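Local coordinates for protein CofB (Escherichia coli, PDB 5AX6) that serves as the homotrimeric minor pilin subunit of the type IVb pilus CFA/III and probably takes part in assembly of that pilus, at the interface of chains A and B. Sequence-based numbering; all coordinates share one arbitrary frame. Chains: chain A/B, CofB.

Contact 1: the interface of chains A and B. Residues chain A 426-431; chain B 443-447.
B:Gln445 reaches from strand 438-448 of one CofB chain over the 3-10 helix 426-428 of its neighbour and the loop that follows it, a worked example of how a glutamine can meet a main-chain N-H at a subunit boundary. Its CG lies anti to the backbone N (chi1 -171°) and the chain beyond is extended, which carries the amide across the turn. There OE1 accepts the backbone N-H of A:Arg430 at 2.8 Å, the donor lying in the plane of the amide carbonyl. The other end of the amide stays within its own chain: NE2 donates to B:Asn447 OD1 at 2.9 Å, on a lone pair, and this bond helps set how both amides are turned. B:Asn447 can then give its ND2 to the carbonyl oxygen A:Ala427 O (3.0 Å), again on a lone pair. From the opposite chain, A:Asn429 ND2 meets B:Ile444 O at 2.8 Å, the donor tilted 25° from the carbonyl plane.

Apolar packing flanks this network. The branch of A:Leu426 rests on B:Val446, CG to CB 3.7 Å, and A:Arg430 crosses B:Gln445 at about a right angle, CD 3.9 Å from CB. An alanine in place of B:Gln445 would probably leave the A:Arg430 N-H without its acceptor and the B:Asn447 amide, deprived of a donor to OD1, less firmly oriented. The patch fastens the C-terminal domains of neighbouring subunits within the CofB homotrimer.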
# COMPACT_ATOMS: atom_id res chain seq x y z
N LEU A 426 -22.17 -32.74 -23.27
CA LEU A 426 -21.13 -32.48 -24.25
C LEU A 426 -20.17 -33.67 -24.45
O LEU A 426 -19.68 -33.91 -25.55
CB LEU A 426 -20.34 -31.24 -23.83
CG LEU A 426 -19.14 -30.82 -24.69
CD1 LEU A 426 -19.56 -30.56 -26.14
CD2 LEU A 426 -18.47 -29.59 -24.05
N ALA A 427 -19.92 -34.42 -23.38
CA ALA A 427 -18.98 -35.54 -23.47
C ALA A 427 -19.57 -36.75 -24.20
O ALA A 427 -18.83 -37.67 -24.58
CB ALA A 427 -18.50 -35.96 -22.07
N GLY A 428 -20.87 -36.74 -24.42
CA GLY A 428 -21.51 -37.85 -25.12
C GLY A 428 -22.33 -37.49 -26.35
O GLY A 428 -23.23 -38.25 -26.73
N ASN A 429 -22.01 -36.37 -27.00
CA ASN A 429 -22.81 -35.90 -28.13
C ASN A 429 -22.84 -36.86 -29.33
O ASN A 429 -23.81 -36.90 -30.07
CB ASN A 429 -22.32 -34.51 -28.60
CG ASN A 429 -22.85 -33.37 -27.72
OD1 ASN A 429 -23.71 -33.58 -26.87
ND2 ASN A 429 -22.33 -32.16 -27.93
N ARG A 430 -21.77 -37.62 -29.54
CA ARG A 430 -21.72 -38.52 -30.69
C ARG A 430 -22.34 -39.89 -30.40
O ARG A 430 -22.39 -40.75 -31.27
CB ARG A 430 -20.28 -38.74 -31.14
CG ARG A 430 -19.62 -37.54 -31.81
CD ARG A 430 -18.13 -37.78 -31.89
NE ARG A 430 -17.82 -38.97 -32.68
CZ ARG A 430 -16.60 -39.42 -32.91
NH1 ARG A 430 -15.56 -38.78 -32.40
NH2 ARG A 430 -16.42 -40.51 -33.64
N ASN A 431 -22.80 -40.09 -29.17
CA ASN A 431 -23.18 -41.42 -28.72
C ASN A 431 -24.43 -41.98 -29.40
O ASN A 431 -24.50 -43.18 -29.67
CB ASN A 431 -23.36 -41.42 -27.20
CG ASN A 431 -22.04 -41.27 -26.46
OD1 ASN A 431 -21.00 -40.95 -27.07
ND2 ASN A 431 -22.06 -41.50 -25.15
N ALA B 443 -22.36 -33.27 -34.87
CA ALA B 443 -22.28 -33.55 -33.45
C ALA B 443 -20.84 -33.34 -33.02
O ALA B 443 -19.93 -34.02 -33.50
CB ALA B 443 -22.74 -34.99 -33.15
N ILE B 444 -20.62 -32.39 -32.11
CA ILE B 444 -19.28 -32.09 -31.65
C ILE B 444 -19.15 -32.52 -30.20
O ILE B 444 -19.94 -32.12 -29.35
CB ILE B 444 -18.94 -30.59 -31.82
CG1 ILE B 444 -18.95 -30.23 -33.31
CG2 ILE B 444 -17.56 -30.31 -31.24
CD1 ILE B 444 -19.06 -28.72 -33.63
N GLN B 445 -18.16 -33.37 -29.94
CA GLN B 445 -17.97 -33.95 -28.62
C GLN B 445 -16.65 -33.49 -28.03
O GLN B 445 -15.66 -33.35 -28.75
CB GLN B 445 -18.00 -35.48 -28.71
CG GLN B 445 -18.02 -36.22 -27.37
CD GLN B 445 -18.35 -37.70 -27.57
OE1 GLN B 445 -19.45 -38.04 -27.98
NE2 GLN B 445 -17.38 -38.56 -27.30
N VAL B 446 -16.66 -33.25 -26.73
CA VAL B 446 -15.46 -32.89 -26.00
C VAL B 446 -15.27 -33.88 -24.88
O VAL B 446 -16.18 -34.09 -24.08
CB VAL B 446 -15.54 -31.45 -25.43
CG1 VAL B 446 -14.38 -31.18 -24.46
CG2 VAL B 446 -15.57 -30.43 -26.59
N ASN B 447 -14.07 -34.45 -24.82
CA ASN B 447 -13.69 -35.39 -23.78
C ASN B 447 -12.35 -34.99 -23.18
O ASN B 447 -11.63 -34.19 -23.76
CB ASN B 447 -13.62 -36.81 -24.33
CG ASN B 447 -14.93 -37.25 -24.96
OD1 ASN B 447 -15.07 -37.27 -26.19
ND2 ASN B 447 -15.90 -37.57 -24.12

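Contact 2: the interface of chains A and B. Residues chain A 281-283, 296-298, 312; chain B 285-286, 294, 314.
A tryptophan-centred, largely apolar interface joins two copies of the CofB beta-repeat domain here, packing neighbouring subunits of the minor-pilin homotrimer against each other. B:Trp285, at the end of strand 282-285, supplies the indole, and residues of chain A strands 282-285, 294-302 and 308-315 receive it. Chain A hides 116 Å² of B:Trp285. The tryptophan CG stands anti to the carbonyl carbon and beside the backbone N (chi1 -62°), which directs the indole into chain A.

One face of the ring is met by A:Ile312, whose side chain runs at about a right angle to that of the tryptophan. The terminal methyl CD1 presses on it, 4.0 Å from the centroid of the five-membered ring, in a CH-pi contact offset toward the rim. The benzo portion is held by leucines: A:Leu283 CD1 and A:Leu296 CB each lie 3.8 Å from B:Trp285 CZ2, both side chains oblique to the indole. Nearer its backbone, A:Ile312 CG1 comes within 4.1 Å of B:Leu314 CD1.

The indole N-H has a partner in the main chain. B:Trp285 NE1 donates to the carbonyl oxygen A:Leu296 O at 3.0 Å, a bent bond (136° at H) whose donor stands above the carbonyl plane and whose acceptor is tilted from the ring plane. The N-H thus has a partner, though not a well-aligned one, in mainly hydrocarbon surroundings.

Toward the base of the tryptophan, A:Gln298 slides past it in the opposite direction. The glutamine is extended, with CG anti to the backbone N, and lays its CD 3.6 Å from B:Trp285 CB, the amide plane turned 66° from the ring. At its tip NE2 is linked through a water to the carboxylate oxygen B:Asp286 OD1, the water lying 2.6 Å from that oxygen.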
# COMPACT_ATOMS: atom_id res chain seq x y z
N PRO A 281 9.51 -1.85 -7.85
CA PRO A 281 8.96 -1.64 -6.51
C PRO A 281 7.69 -2.45 -6.32
O PRO A 281 6.90 -2.58 -7.25
CB PRO A 281 8.67 -0.14 -6.47
CG PRO A 281 8.49 0.24 -7.91
CD PRO A 281 9.45 -0.63 -8.67
N GLY A 282 7.52 -3.01 -5.13
CA GLY A 282 6.37 -3.84 -4.89
C GLY A 282 5.75 -3.66 -3.53
O GLY A 282 6.44 -3.43 -2.52
N LEU A 283 4.42 -3.73 -3.50
CA LEU A 283 3.68 -3.82 -2.25
C LEU A 283 3.24 -5.25 -2.07
O LEU A 283 2.64 -5.84 -2.98
CB LEU A 283 2.47 -2.88 -2.26
CG LEU A 283 2.75 -1.38 -2.27
CD1 LEU A 283 1.52 -0.62 -2.74
CD2 LEU A 283 3.17 -0.91 -0.88
N LEU A 296 2.31 -7.05 -5.44
CA LEU A 296 1.91 -6.25 -6.59
C LEU A 296 3.10 -5.39 -6.98
O LEU A 296 3.44 -4.45 -6.26
CB LEU A 296 0.71 -5.35 -6.29
CG LEU A 296 -0.72 -5.83 -6.51
CD1 LEU A 296 -1.72 -4.70 -6.18
CD2 LEU A 296 -0.87 -6.34 -7.95
N THR A 297 3.70 -5.71 -8.11
CA THR A 297 4.99 -5.16 -8.48
C THR A 297 4.93 -4.41 -9.80
O THR A 297 4.27 -4.87 -10.74
CB THR A 297 6.03 -6.27 -8.60
OG1 THR A 297 6.06 -7.00 -7.36
CG2 THR A 297 7.41 -5.72 -8.92
N GLN A 298 5.61 -3.28 -9.88
CA GLN A 298 5.64 -2.53 -11.13
C GLN A 298 6.81 -3.00 -11.98
O GLN A 298 7.95 -3.05 -11.51
CB GLN A 298 5.76 -1.03 -10.88
CG GLN A 298 5.54 -0.21 -12.16
CD GLN A 298 5.74 1.27 -11.92
OE1 GLN A 298 6.38 1.67 -10.95
NE2 GLN A 298 5.20 2.11 -12.82
N ILE A 312 1.58 -3.33 -13.79
CA ILE A 312 1.62 -3.97 -12.48
C ILE A 312 1.49 -5.47 -12.67
O ILE A 312 0.71 -5.92 -13.52
CB ILE A 312 0.47 -3.50 -11.58
CG1 ILE A 312 0.57 -2.00 -11.37
CG2 ILE A 312 0.53 -4.25 -10.24
CD1 ILE A 312 1.91 -1.58 -10.89
N TRP B 285 2.80 3.30 -7.84
CA TRP B 285 4.14 2.79 -8.12
C TRP B 285 4.83 3.71 -9.12
O TRP B 285 4.21 4.14 -10.10
CB TRP B 285 4.08 1.38 -8.72
CG TRP B 285 3.48 0.31 -7.88
CD1 TRP B 285 4.14 -0.68 -7.23
CD2 TRP B 285 2.08 0.09 -7.64
NE1 TRP B 285 3.24 -1.50 -6.57
CE2 TRP B 285 1.97 -1.04 -6.81
CE3 TRP B 285 0.91 0.76 -8.02
CZ2 TRP B 285 0.74 -1.53 -6.35
CZ3 TRP B 285 -0.31 0.28 -7.57
CH2 TRP B 285 -0.38 -0.86 -6.75
N ASP B 286 6.12 3.97 -8.93
CA ASP B 286 6.86 4.77 -9.91
C ASP B 286 8.26 4.20 -10.13
O ASP B 286 9.02 3.96 -9.18
CB ASP B 286 6.94 6.23 -9.45
CG ASP B 286 7.34 7.18 -10.56
OD1 ASP B 286 7.47 6.75 -11.73
OD2 ASP B 286 7.51 8.38 -10.26
N LEU B 294 1.93 4.59 -11.93
CA LEU B 294 0.66 3.88 -12.01
C LEU B 294 0.01 3.91 -10.64
O LEU B 294 0.68 3.67 -9.64
CB LEU B 294 0.86 2.44 -12.48
CG LEU B 294 1.55 2.28 -13.84
CD1 LEU B 294 1.66 0.80 -14.18
CD2 LEU B 294 0.77 3.05 -14.91
N LEU B 314 -7.23 1.20 -11.73
CA LEU B 314 -5.80 1.20 -11.99
C LEU B 314 -5.55 2.12 -13.18
O LEU B 314 -6.01 1.84 -14.29
CB LEU B 314 -5.29 -0.22 -12.28
CG LEU B 314 -3.79 -0.37 -12.57
CD1 LEU B 314 -2.94 0.04 -11.38
CD2 LEU B 314 -3.47 -1.81 -12.97
O HOH W 1 6.64 4.97 -13.42

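Contact 1 and contact 2 join the same two chains, with the centres of their C-alpha atoms about 46 Å apart, and they share no residue. Contact 1 belongs to the C-terminal domain and pairs the 3-10 helix 426-428 and the loop that follows it with strand 438-448; contact 2 belongs to the beta-repeat domain and uses strands 282-285, 294-302 and 308-315 from both subunits. One relies mainly on hydrogen bonds to main-chain groups, the other on burial of an indole. Two separated, chemically different points of attachment would be expected to restrict tilting of one subunit against the next along the length of the trimer.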